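Local structure of flavin adenine dinucleotide synthase (Saccharomyces cerevisiae, 2WSI) at residues Ile161-Arg166 and Phe188-Pro193; Cys66-Leu71 and Gln192-Trp197; Asn143-Phe148 and Asp182-Asp187. The protein catalyses the adenylation of flavin mononucleotide by ATP, forming the coenzyme FAD and releasing diphosphate in the last step of FAD biosynthesis. All blocks are in the same frame, centred on the assembly; numbering follows the deposited sequence.

Contact 1 of 3, residues Ile161-Arg166 and Phe188-Pro193. With FAD (flavin-adenine dinucleotide), chain C.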
loop_
_atom_site.group_PDB
_atom_site.type_symbol
_atom_site.label_atom_id
_atom_site.label_comp_id
_atom_site.label_asym_id
_atom_site.label_seq_id
_atom_site.Cartn_x
_atom_site.Cartn_y
_atom_site.Cartn_z
ATOM N N ILE A 161 -11.241 -7.387 7.184
ATOM C CA ILE A 161 -10.744 -6.619 6.071
ATOM C C ILE A 161 -9.377 -6.027 6.412
ATOM O O ILE A 161 -9.215 -5.435 7.465
ATOM C CB ILE A 161 -11.717 -5.505 5.731
ATOM C CG1 ILE A 161 -13.092 -6.159 5.521
ATOM C CG2 ILE A 161 -11.231 -4.731 4.489
ATOM C CD1 ILE A 161 -14.007 -5.454 4.578
ATOM N N VAL A 162 -8.414 -6.217 5.515
ATOM C CA VAL A 162 -7.074 -5.701 5.697
ATOM C C VAL A 162 -7.066 -4.244 5.232
ATOM O O VAL A 162 -7.538 -3.943 4.153
ATOM C CB VAL A 162 -6.045 -6.495 4.849
ATOM C CG1 VAL A 162 -4.628 -5.996 5.147
ATOM C CG2 VAL A 162 -6.155 -8.027 5.090
ATOM N N ILE A 163 -6.459 -3.363 6.026
ATOM C CA ILE A 163 -6.536 -1.911 5.832
ATOM C C ILE A 163 -5.125 -1.355 6.014
ATOM O O ILE A 163 -4.509 -1.622 7.046
ATOM C CB ILE A 163 -7.393 -1.284 6.936
ATOM C CG1 ILE A 163 -8.798 -1.908 6.908
ATOM C CG2 ILE A 163 -7.422 0.236 6.812
ATOM C CD1 ILE A 163 -9.671 -1.520 8.127
ATOM N N GLY A 164 -4.626 -0.596 5.036
ATOM C CA GLY A 164 -3.246 -0.122 5.072
ATOM C C GLY A 164 -3.077 1.190 5.847
ATOM O O GLY A 164 -2.214 2.004 5.529
ATOM N N ILE A 165 -3.891 1.377 6.871
ATOM C CA ILE A 165 -3.879 2.608 7.652
ATOM C C ILE A 165 -2.591 2.700 8.478
ATOM O O ILE A 165 -2.063 1.710 8.920
ATOM C CB ILE A 165 -5.113 2.655 8.572
ATOM C CG1 ILE A 165 -5.266 4.022 9.259
ATOM C CG2 ILE A 165 -5.053 1.524 9.573
ATOM C CD1 ILE A 165 -6.711 4.266 9.785
ATOM N N ARG A 166 -2.057 3.898 8.647
ATOM C CA ARG A 166 -1.057 4.068 9.696
ATOM C C ARG A 166 -1.103 5.490 10.239
ATOM O O ARG A 166 -1.992 6.238 9.905
ATOM C CB ARG A 166 0.358 3.652 9.264
ATOM C CG ARG A 166 0.746 4.007 7.871
ATOM C CD ARG A 166 2.223 4.361 7.731
ATOM N NE ARG A 166 2.255 5.138 6.542
ATOM C CZ ARG A 166 2.656 6.393 6.395
ATOM N NH1 ARG A 166 3.286 7.123 7.322
ATOM N NH2 ARG A 166 2.466 6.880 5.213
ATOM N N PHE A 188 -17.199 -6.019 11.228
ATOM C CA PHE A 188 -16.176 -6.955 10.758
ATOM C C PHE A 188 -14.898 -6.603 11.508
ATOM O O PHE A 188 -14.856 -5.599 12.218
ATOM C CB PHE A 188 -15.942 -6.880 9.239
ATOM C CG PHE A 188 -15.606 -5.497 8.717
ATOM C CD1 PHE A 188 -14.313 -5.017 8.755
ATOM C CD2 PHE A 188 -16.594 -4.697 8.143
ATOM C CE1 PHE A 188 -13.998 -3.746 8.270
ATOM C CE2 PHE A 188 -16.296 -3.428 7.646
ATOM C CZ PHE A 188 -14.992 -2.954 7.692
ATOM N N MET A 189 -13.881 -7.444 11.393
ATOM C CA MET A 189 -12.643 -7.181 12.113
ATOM C C MET A 189 -11.731 -6.364 11.228
ATOM O O MET A 189 -11.479 -6.734 10.079
ATOM C CB MET A 189 -11.933 -8.491 12.506
ATOM C CG MET A 189 -10.805 -8.264 13.523
ATOM S SD MET A 189 -11.444 -7.846 15.198
ATOM C CE MET A 189 -11.686 -9.529 15.797
ATOM N N ARG A 190 -11.222 -5.260 11.772
ATOM C CA ARG A 190 -10.197 -4.484 11.080
ATOM C C ARG A 190 -8.827 -5.119 11.336
ATOM O O ARG A 190 -8.453 -5.391 12.488
ATOM C CB ARG A 190 -10.200 -3.029 11.568
ATOM C CG ARG A 190 -11.502 -2.314 11.319
ATOM C CD ARG A 190 -11.404 -0.831 11.754
ATOM N NE ARG A 190 -11.678 -0.685 13.180
ATOM C CZ ARG A 190 -11.633 0.469 13.840
ATOM N NH1 ARG A 190 -11.326 1.587 13.195
ATOM N NH2 ARG A 190 -11.916 0.507 15.141
ATOM N N LEU A 191 -8.106 -5.360 10.245
ATOM C CA LEU A 191 -6.762 -5.908 10.286
ATOM C C LEU A 191 -5.839 -4.790 9.787
ATOM O O LEU A 191 -5.885 -4.422 8.611
ATOM C CB LEU A 191 -6.644 -7.132 9.356
ATOM C CG LEU A 191 -7.643 -8.263 9.625
ATOM C CD1 LEU A 191 -7.393 -9.438 8.646
ATOM C CD2 LEU A 191 -7.557 -8.738 11.110
ATOM N N GLN A 192 -4.995 -4.285 10.678
ATOM C CA GLN A 192 -4.263 -3.032 10.463
ATOM C C GLN A 192 -2.789 -3.263 10.834
ATOM O O GLN A 192 -2.272 -2.681 11.794
ATOM C CB GLN A 192 -4.898 -1.933 11.354
ATOM C CG GLN A 192 -6.335 -1.632 10.933
ATOM C CD GLN A 192 -7.096 -0.695 11.863
ATOM O OE1 GLN A 192 -7.019 -0.788 13.102
ATOM N NE2 GLN A 192 -7.891 0.156 11.274
ATOM N N PRO A 193 -2.109 -4.140 10.081
ATOM C CA PRO A 193 -0.750 -4.533 10.461
ATOM C C PRO A 193 0.340 -3.557 10.009
ATOM O O PRO A 193 1.500 -3.827 10.302
ATOM C CB PRO A 193 -0.551 -5.884 9.752
ATOM C CG PRO A 193 -1.724 -6.017 8.753
ATOM C CD PRO A 193 -2.561 -4.787 8.838
HETATM P PA FAD C . -7.186 6.436 4.002
HETATM O O1A FAD C . -6.845 7.428 2.924
HETATM O O2A FAD C . -8.670 6.388 4.245
HETATM O O5B FAD C . -6.567 4.960 3.739
HETATM C C5B FAD C . -6.490 4.057 4.827
HETATM C C4B FAD C . -6.673 2.633 4.292
HETATM O O4B FAD C . -8.033 2.402 4.029
HETATM C C3B FAD C . -5.952 2.428 2.974
HETATM O O3B FAD C . -4.627 2.001 3.167
HETATM C C2B FAD C . -6.800 1.354 2.319
HETATM O O2B FAD C . -6.424 0.074 2.782
HETATM C C1B FAD C . -8.183 1.678 2.821
HETATM N N9A FAD C . -8.846 2.540 1.830
HETATM C C8A FAD C . -8.919 3.910 1.803
HETATM N N7A FAD C . -9.647 4.288 0.717
HETATM C C5A FAD C . -10.010 3.160 0.051
HETATM C C6A FAD C . -10.732 2.945 -1.105
HETATM N N6A FAD C . -11.256 3.952 -1.827
HETATM N N1A FAD C . -10.950 1.657 -1.499
HETATM C C2A FAD C . -10.464 0.578 -0.789
HETATM N N3A FAD C . -9.711 0.799 0.341
HETATM C C4A FAD C . -9.525 2.071 0.756
HETATM N N1 FAD C . -13.180 4.624 11.078
HETATM C C2 FAD C . -13.776 4.574 12.312
HETATM O O2 FAD C . -13.831 5.584 13.014
HETATM N N3 FAD C . -14.318 3.398 12.768
HETATM C C4 FAD C . -14.276 2.259 11.994
HETATM O O4 FAD C . -14.773 1.234 12.472
HETATM C C4X FAD C . -13.671 2.303 10.735
HETATM N N5 FAD C . -13.600 1.177 9.918
HETATM C C5X FAD C . -12.990 1.239 8.681
HETATM C C6 FAD C . -12.914 0.116 7.855
HETATM C C7 FAD C . -12.318 0.216 6.595
HETATM C C7M FAD C . -12.232 -0.970 5.678
HETATM C C8 FAD C . -11.787 1.431 6.180
HETATM C C8M FAD C . -11.120 1.548 4.842
HETATM C C9 FAD C . -11.854 2.537 7.007
HETATM C C9A FAD C . -12.460 2.454 8.245
HETATM N N10 FAD C . -12.529 3.580 9.041
HETATM C C10 FAD C . -13.110 3.496 10.290
HETATM C "C1'" FAD C . -11.920 4.870 8.563
HETATM C "C2'" FAD C . -10.432 4.947 8.972
HETATM O "O2'" FAD C . -10.211 4.694 10.339
HETATM C "C3'" FAD C . -9.786 6.282 8.615
HETATM O "O3'" FAD C . -10.282 7.281 9.473
HETATM C "C4'" FAD C . -10.070 6.652 7.171
HETATM O "O4'" FAD C . -9.807 5.551 6.327
HETATM C "C5'" FAD C . -9.179 7.815 6.732
HETATM O "O5'" FAD C . -7.865 7.599 7.213
HETATM P P FAD C . -6.584 7.937 6.296
HETATM O O1P FAD C . -6.862 9.177 5.480
HETATM O O2P FAD C . -5.335 7.994 7.146
HETATM O O3P FAD C . -6.330 6.705 5.314
#
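I161 and V162 pair in parallel with R190 and L191, and three backbone hydrogen bonds run between the two segments: I161 N to M189 O, L191 N to I161 O and I163 N to L191 O. I161, itself paired with R190, also meets F188, which lies just before strand 189-191. The CG1 of I161 lies over one face of the F188 ring, offset toward the rim, 4.0 Å from the ring centroid in a CH-pi contact. F188 CZ comes within 3.7 Å of C6 of the flavin. I163 CD1 touches both R190 CG, at 3.8 Å, and flavin C7, at 3.5 Å. The R190 chain bends at chi3 (-85°), and FAD O4 sits 3.4 Å above the centre of its guanidinium plane. NH2 of the same group is hydrogen-bonded to R180 O. On the other side of the sheet V162 CG2 meets L191 CD1, and V162 also packs on helix 64-87. Past the strand end, G164 N donates an almost straight bond to FAD O2B (3.0 Å, 177°), a ribose hydroxyl oxygen. I165 CG2 packs alongside the Q192 chain. These are adjacent parallel strands of the Rossmann-like HUP domain of the PAPS reductase family, with the nucleotide bound at the strand ends.

Contact 2 of 3, residues Cys66-Leu71 and Gln192-Trp197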
loop_
_atom_site.group_PDB
_atom_site.type_symbol
_atom_site.label_atom_id
_atom_site.label_comp_id
_atom_site.label_asym_id
_atom_site.label_seq_id
_atom_site.Cartn_x
_atom_site.Cartn_y
_atom_site.Cartn_z
ATOM N N CYS A 66 -1.245 1.044 1.021
ATOM C CA CYS A 66 -1.842 -0.288 0.872
ATOM C C CYS A 66 -1.074 -1.135 -0.143
ATOM O O CYS A 66 -1.088 -2.370 -0.049
ATOM C CB CYS A 66 -3.334 -0.252 0.592
ATOM S SG CYS A 66 -3.661 0.621 -0.781
ATOM N N GLN A 67 -0.340 -0.501 -1.050
ATOM C CA GLN A 67 0.587 -1.251 -1.909
ATOM C C GLN A 67 1.746 -1.897 -1.119
ATOM O O GLN A 67 2.093 -3.065 -1.346
ATOM C CB GLN A 67 1.199 -0.392 -3.009
ATOM C CG GLN A 67 1.890 -1.321 -4.051
ATOM C CD GLN A 67 2.482 -0.588 -5.218
ATOM O OE1 GLN A 67 2.538 0.641 -5.234
ATOM N NE2 GLN A 67 2.965 -1.344 -6.204
ATOM N N VAL A 68 2.375 -1.143 -0.218
ATOM C CA VAL A 68 3.418 -1.743 0.609
ATOM C C VAL A 68 2.823 -2.909 1.379
ATOM O O VAL A 68 3.407 -3.996 1.423
ATOM C CB VAL A 68 4.074 -0.720 1.577
ATOM C CG1 VAL A 68 4.850 -1.461 2.691
ATOM C CG2 VAL A 68 4.999 0.197 0.786
ATOM N N LEU A 69 1.651 -2.693 1.983
ATOM C CA LEU A 69 0.995 -3.759 2.737
ATOM C C LEU A 69 0.674 -4.959 1.869
ATOM O O LEU A 69 0.888 -6.113 2.259
ATOM C CB LEU A 69 -0.278 -3.257 3.419
ATOM C CG LEU A 69 -0.931 -4.270 4.359
ATOM C CD1 LEU A 69 0.102 -4.935 5.290
ATOM C CD2 LEU A 69 -2.099 -3.663 5.122
ATOM N N LEU A 70 0.176 -4.694 0.670
ATOM C CA LEU A 70 -0.133 -5.793 -0.244
ATOM C C LEU A 70 1.111 -6.611 -0.584
ATOM O O LEU A 70 1.066 -7.842 -0.591
ATOM C CB LEU A 70 -0.776 -5.237 -1.531
ATOM C CG LEU A 70 -1.097 -6.334 -2.544
ATOM C CD1 LEU A 70 -2.007 -7.403 -1.929
ATOM C CD2 LEU A 70 -1.761 -5.713 -3.796
ATOM N N LEU A 71 2.242 -5.950 -0.834
ATOM C CA LEU A 71 3.485 -6.686 -1.067
ATOM C C LEU A 71 3.851 -7.530 0.158
ATOM O O LEU A 71 4.194 -8.689 0.013
ATOM C CB LEU A 71 4.653 -5.759 -1.421
ATOM C CG LEU A 71 4.520 -4.870 -2.652
ATOM C CD1 LEU A 71 5.762 -3.980 -2.783
ATOM C CD2 LEU A 71 4.301 -5.700 -3.918
ATOM N N GLN A 192 -4.995 -4.285 10.678
ATOM C CA GLN A 192 -4.263 -3.032 10.463
ATOM C C GLN A 192 -2.789 -3.263 10.834
ATOM O O GLN A 192 -2.272 -2.681 11.794
ATOM C CB GLN A 192 -4.898 -1.933 11.354
ATOM C CG GLN A 192 -6.335 -1.632 10.933
ATOM C CD GLN A 192 -7.096 -0.695 11.863
ATOM O OE1 GLN A 192 -7.019 -0.788 13.102
ATOM N NE2 GLN A 192 -7.891 0.156 11.274
ATOM N N PRO A 193 -2.109 -4.140 10.081
ATOM C CA PRO A 193 -0.750 -4.533 10.461
ATOM C C PRO A 193 0.340 -3.557 10.009
ATOM O O PRO A 193 1.500 -3.827 10.302
ATOM C CB PRO A 193 -0.551 -5.884 9.752
ATOM C CG PRO A 193 -1.724 -6.017 8.753
ATOM C CD PRO A 193 -2.561 -4.787 8.838
ATOM N N LEU A 194 -0.017 -2.477 9.317
ATOM C CA LEU A 194 0.947 -1.455 8.900
ATOM C C LEU A 194 1.011 -0.285 9.882
ATOM O O LEU A 194 1.653 0.733 9.618
ATOM C CB LEU A 194 0.569 -0.916 7.499
ATOM C CG LEU A 194 1.767 -0.516 6.633
ATOM C CD1 LEU A 194 2.566 -1.725 6.245
ATOM C CD2 LEU A 194 1.342 0.253 5.365
ATOM N N LEU A 195 0.319 -0.400 11.008
ATOM C CA LEU A 195 0.102 0.768 11.847
ATOM C C LEU A 195 1.377 1.458 12.347
ATOM O O LEU A 195 1.361 2.656 12.576
ATOM C CB LEU A 195 -0.742 0.415 13.072
ATOM C CG LEU A 195 -2.245 0.341 12.833
ATOM C CD1 LEU A 195 -2.929 -0.078 14.136
ATOM C CD2 LEU A 195 -2.796 1.696 12.305
ATOM N N HIS A 196 2.461 0.717 12.529
ATOM C CA HIS A 196 3.691 1.322 13.079
ATOM C C HIS A 196 4.691 1.768 12.006
ATOM O O HIS A 196 5.808 2.187 12.318
ATOM C CB HIS A 196 4.356 0.343 14.051
ATOM C CG HIS A 196 3.427 -0.155 15.111
ATOM N ND1 HIS A 196 2.762 0.696 15.968
ATOM C CD2 HIS A 196 2.992 -1.404 15.406
ATOM C CE1 HIS A 196 1.980 -0.009 16.769
ATOM N NE2 HIS A 196 2.117 -1.286 16.459
ATOM N N TRP A 197 4.296 1.708 10.735
ATOM C CA TRP A 197 5.176 2.182 9.673
ATOM C C TRP A 197 5.226 3.705 9.605
ATOM O O TRP A 197 4.191 4.389 9.643
ATOM C CB TRP A 197 4.695 1.611 8.312
ATOM C CG TRP A 197 5.151 0.226 8.135
ATOM C CD1 TRP A 197 4.800 -0.865 8.891
ATOM C CD2 TRP A 197 6.024 -0.257 7.113
ATOM N NE1 TRP A 197 5.419 -2.000 8.396
ATOM C CE2 TRP A 197 6.168 -1.646 7.304
ATOM C CE3 TRP A 197 6.686 0.353 6.031
ATOM C CZ2 TRP A 197 6.969 -2.421 6.493
ATOM C CZ3 TRP A 197 7.462 -0.413 5.227
ATOM C CH2 TRP A 197 7.594 -1.797 5.448
#
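V68 and W197 reach toward each other tip to tip, and this is the closer-packed end of the contact. V68 CG1 is anti to the backbone N (chi1 163°). It lies over one face of the six-membered ring of W197, 4.1 Å from the centroid and 25° off the normal, a CH-pi contact. Its nearest ring atom is W197 CZ3, at 3.8 Å. L69 CD2 makes a second close contact, 3.9 Å from P193 CD, where the two side chains cross at about a right angle. L194 approaches V68 and L69 less closely. It slides past L69 in the opposite direction, and its CD1 stays 4.2 Å from both V68 CG1 and L69 CD1. Within its own segment the same CD1 lies over the W197 ring, toward the rim. The side-chain contacts across the segments are apolar, and no hydrogen bond joins them. Two type I turns, Q192 to L195 and L194 to W197, fold the loop; L194 and W197 point at the helix, and P193 touches it with its ring. H196 is on the solvent side. The indole NE1 of W197 is tied to T37 OG1. The loop leads from strand 189-191 to helix 199-209. It is packed against helix 64-87, with helix 25-45 contacting P193 and W197. From helix 199-209, I202 touches L194 and W197, and F205 touches V68.

Contact 3 of 3, residues Asn143-Phe148 and Asp182-Asp187; sequences NMADAF and DSNWPD. With FAD (flavin-adenine dinucleotide), chain C.
A145 sits over one face of the W185 indole. A145 CA stands 3.6 Å from the centroid of the six-membered ring, only 4° off the normal, in a CH-pi contact. A145 CB adds a contact to W185 CE2, at the ring fusion. The opposite face of the indole is laid over the flavin, with FAD N5 3.3 Å above the ring plane and over its centre. W185 is therefore a flat layer between the first turn of helix 144-154 and the isoalloxazine. F148 crosses the indole obliquely, with the two planes at 40°. Its CD1 lies at the indole edge, 3.8 Å from W185 CZ3. One face of the F148 ring takes the flavin methyl C7M, 3.6 Å above the plane and toward the rim. These aromatic groups form part of the flavin end of the FAD site in this PAPS reductase-family enzyme. The loop 182-187 also reads the polar edge of the flavin. D182 N donates to FAD O4 at 2.8 Å, and FAD N3 donates to D182 OD2 at 2.6 Å. OD2 also has a long, weak ion pair with R190. The end of M144 leads away from W185: its CB touches W185 CH2, but the chain bends at chi2 and chi3, and CE reaches FAD N7A of the adenine at 3.2 Å. The helix segment thus touches both ends of the folded FAD. Beside the indole, P186 CD rests near A145 O, 3.9 Å away, and P186 CG near the backbone of F148.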
loop_
_atom_site.group_PDB
_atom_site.type_symbol
_atom_site.label_atom_id
_atom_site.label_comp_id
_atom_site.label_asym_id
_atom_site.label_seq_id
_atom_site.Cartn_x
_atom_site.Cartn_y
_atom_site.Cartn_z
ATOM N N ASN A 143 -19.984 7.755 1.268
ATOM C CA ASN A 143 -19.406 7.610 2.590
ATOM C C ASN A 143 -18.833 6.218 2.675
ATOM O O ASN A 143 -19.480 5.248 2.270
ATOM C CB ASN A 143 -20.473 7.792 3.662
ATOM C CG ASN A 143 -21.283 9.053 3.462
ATOM O OD1 ASN A 143 -20.847 10.155 3.821
ATOM N ND2 ASN A 143 -22.477 8.900 2.884
ATOM N N MET A 144 -17.621 6.100 3.189
ATOM C CA MET A 144 -16.948 4.814 3.137
ATOM C C MET A 144 -17.663 3.765 3.999
ATOM O O MET A 144 -17.768 2.627 3.591
ATOM C CB MET A 144 -15.477 4.968 3.499
ATOM C CG MET A 144 -14.666 5.552 2.346
ATOM S SD MET A 144 -13.979 4.269 1.266
ATOM C CE MET A 144 -12.477 3.967 2.137
ATOM N N ALA A 145 -18.161 4.148 5.177
ATOM C CA ALA A 145 -18.959 3.250 5.988
ATOM C C ALA A 145 -20.096 2.604 5.178
ATOM O O ALA A 145 -20.354 1.405 5.314
ATOM C CB ALA A 145 -19.530 3.995 7.208
ATOM N N ASP A 146 -20.766 3.378 4.330
ATOM C CA ASP A 146 -21.911 2.843 3.592
ATOM C C ASP A 146 -21.430 1.951 2.451
ATOM O O ASP A 146 -22.019 0.910 2.167
ATOM C CB ASP A 146 -22.804 3.970 3.053
ATOM C CG ASP A 146 -23.380 4.860 4.169
ATOM O OD1 ASP A 146 -23.873 4.330 5.190
ATOM O OD2 ASP A 146 -23.333 6.098 4.014
ATOM N N ALA A 147 -20.364 2.364 1.794
ATOM C CA ALA A 147 -19.758 1.542 0.750
ATOM C C ALA A 147 -19.423 0.143 1.295
ATOM O O ALA A 147 -19.662 -0.878 0.627
ATOM C CB ALA A 147 -18.498 2.218 0.208
ATOM N N PHE A 148 -18.879 0.079 2.507
ATOM C CA PHE A 148 -18.534 -1.229 3.058
ATOM C C PHE A 148 -19.768 -1.957 3.569
ATOM O O PHE A 148 -19.824 -3.189 3.538
ATOM C CB PHE A 148 -17.425 -1.129 4.114
ATOM C CG PHE A 148 -16.056 -1.085 3.502
ATOM C CD1 PHE A 148 -15.501 0.122 3.110
ATOM C CD2 PHE A 148 -15.346 -2.264 3.262
ATOM C CE1 PHE A 148 -14.255 0.169 2.485
ATOM C CE2 PHE A 148 -14.089 -2.224 2.642
ATOM C CZ PHE A 148 -13.544 -0.996 2.263
ATOM N N ASP A 182 -16.129 0.232 14.728
ATOM C CA ASP A 182 -16.958 0.976 15.682
ATOM C C ASP A 182 -18.424 0.787 15.287
ATOM O O ASP A 182 -18.721 0.144 14.273
ATOM C CB ASP A 182 -16.579 2.474 15.727
ATOM C CG ASP A 182 -15.143 2.713 16.187
ATOM O OD1 ASP A 182 -14.807 2.423 17.352
ATOM O OD2 ASP A 182 -14.340 3.222 15.389
ATOM N N SER A 183 -19.343 1.339 16.074
ATOM C CA SER A 183 -20.769 1.016 15.923
ATOM C C SER A 183 -21.394 1.785 14.768
ATOM O O SER A 183 -22.449 1.411 14.243
ATOM C CB SER A 183 -21.516 1.286 17.225
ATOM O OG SER A 183 -21.075 2.501 17.796
ATOM N N ASN A 184 -20.723 2.861 14.382
ATOM C CA ASN A 184 -20.984 3.557 13.130
ATOM C C ASN A 184 -20.904 2.602 11.924
ATOM O O ASN A 184 -21.679 2.682 10.973
ATOM C CB ASN A 184 -19.923 4.661 13.008
ATOM C CG ASN A 184 -20.011 5.440 11.709
ATOM O OD1 ASN A 184 -20.882 5.202 10.869
ATOM N ND2 ASN A 184 -19.102 6.395 11.543
ATOM N N TRP A 185 -19.959 1.681 11.980
ATOM C CA TRP A 185 -19.630 0.841 10.831
ATOM C C TRP A 185 -20.323 -0.519 10.902
ATOM O O TRP A 185 -20.804 -0.918 11.944
ATOM C CB TRP A 185 -18.114 0.657 10.781
ATOM C CG TRP A 185 -17.414 1.779 10.145
ATOM C CD1 TRP A 185 -17.291 3.057 10.624
ATOM C CD2 TRP A 185 -16.727 1.753 8.884
ATOM N NE1 TRP A 185 -16.567 3.824 9.738
ATOM C CE2 TRP A 185 -16.209 3.050 8.664
ATOM C CE3 TRP A 185 -16.490 0.759 7.929
ATOM C CZ2 TRP A 185 -15.474 3.379 7.527
ATOM C CZ3 TRP A 185 -15.756 1.089 6.785
ATOM C CH2 TRP A 185 -15.259 2.390 6.598
ATOM N N PRO A 186 -20.367 -1.245 9.781
ATOM C CA PRO A 186 -20.852 -2.621 9.830
ATOM C C PRO A 186 -19.869 -3.487 10.628
ATOM O O PRO A 186 -18.702 -3.124 10.717
ATOM C CB PRO A 186 -20.870 -3.053 8.355
ATOM C CG PRO A 186 -20.389 -1.905 7.555
ATOM C CD PRO A 186 -19.832 -0.875 8.462
ATOM N N ASP A 187 -20.311 -4.606 11.191
ATOM C CA ASP A 187 -19.423 -5.428 12.011
ATOM C C ASP A 187 -18.491 -6.301 11.163
ATOM O O ASP A 187 -18.931 -7.182 10.448
ATOM C CB ASP A 187 -20.241 -6.329 12.961
ATOM C CG ASP A 187 -19.369 -7.038 14.027
ATOM O OD1 ASP A 187 -18.127 -6.847 14.068
ATOM O OD2 ASP A 187 -19.938 -7.802 14.848
HETATM P PA FAD C . -7.186 6.436 4.002
HETATM O O1A FAD C . -6.845 7.428 2.924
HETATM O O2A FAD C . -8.670 6.388 4.245
HETATM O O5B FAD C . -6.567 4.960 3.739
HETATM C C5B FAD C . -6.490 4.057 4.827
HETATM C C4B FAD C . -6.673 2.633 4.292
HETATM O O4B FAD C . -8.033 2.402 4.029
HETATM C C3B FAD C . -5.952 2.428 2.974
HETATM O O3B FAD C . -4.627 2.001 3.167
HETATM C C2B FAD C . -6.800 1.354 2.319
HETATM O O2B FAD C . -6.424 0.074 2.782
HETATM C C1B FAD C . -8.183 1.678 2.821
HETATM N N9A FAD C . -8.846 2.540 1.830
HETATM C C8A FAD C . -8.919 3.910 1.803
HETATM N N7A FAD C . -9.647 4.288 0.717
HETATM C C5A FAD C . -10.010 3.160 0.051
HETATM C C6A FAD C . -10.732 2.945 -1.105
HETATM N N6A FAD C . -11.256 3.952 -1.827
HETATM N N1A FAD C . -10.950 1.657 -1.499
HETATM C C2A FAD C . -10.464 0.578 -0.789
HETATM N N3A FAD C . -9.711 0.799 0.341
HETATM C C4A FAD C . -9.525 2.071 0.756
HETATM N N1 FAD C . -13.180 4.624 11.078
HETATM C C2 FAD C . -13.776 4.574 12.312
HETATM O O2 FAD C . -13.831 5.584 13.014
HETATM N N3 FAD C . -14.318 3.398 12.768
HETATM C C4 FAD C . -14.276 2.259 11.994
HETATM O O4 FAD C . -14.773 1.234 12.472
HETATM C C4X FAD C . -13.671 2.303 10.735
HETATM N N5 FAD C . -13.600 1.177 9.918
HETATM C C5X FAD C . -12.990 1.239 8.681
HETATM C C6 FAD C . -12.914 0.116 7.855
HETATM C C7 FAD C . -12.318 0.216 6.595
HETATM C C7M FAD C . -12.232 -0.970 5.678
HETATM C C8 FAD C . -11.787 1.431 6.180
HETATM C C8M FAD C . -11.120 1.548 4.842
HETATM C C9 FAD C . -11.854 2.537 7.007
HETATM C C9A FAD C . -12.460 2.454 8.245
HETATM N N10 FAD C . -12.529 3.580 9.041
HETATM C C10 FAD C . -13.110 3.496 10.290
HETATM C "C1'" FAD C . -11.920 4.870 8.563
HETATM C "C2'" FAD C . -10.432 4.947 8.972
HETATM O "O2'" FAD C . -10.211 4.694 10.339
HETATM C "C3'" FAD C . -9.786 6.282 8.615
HETATM O "O3'" FAD C . -10.282 7.281 9.473
HETATM C "C4'" FAD C . -10.070 6.652 7.171
HETATM O "O4'" FAD C . -9.807 5.551 6.327
HETATM C "C5'" FAD C . -9.179 7.815 6.732
HETATM O "O5'" FAD C . -7.865 7.599 7.213
HETATM P P FAD C . -6.584 7.937 6.296
HETATM O O1P FAD C . -6.862 9.177 5.480
HETATM O O2P FAD C . -5.335 7.994 7.146
HETATM O O3P FAD C . -6.330 6.705 5.314
#

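Overall arrangement
Contacts 1 and 2 are fully buried, while contact 3 is only partly buried and its centre lies about 21 Å from the centre of the chain. Contact 1 joins two strands by backbone hydrogen bonds. Contact 2 is apolar packing of a helix on a loop, and contact 3 is largely aromatic. Contacts 1 and 2 share Q192 and P193, and V162 packs on L69 between them. Contacts 1 and 3 both touch FAD and meet where I161 CD1 packs on F148. Across the flavin, R190 of contact 1 and W185 of contact 3 lie on opposite faces. Contacts 2 and 3 do not touch; their nearest atoms are about 8 Å apart.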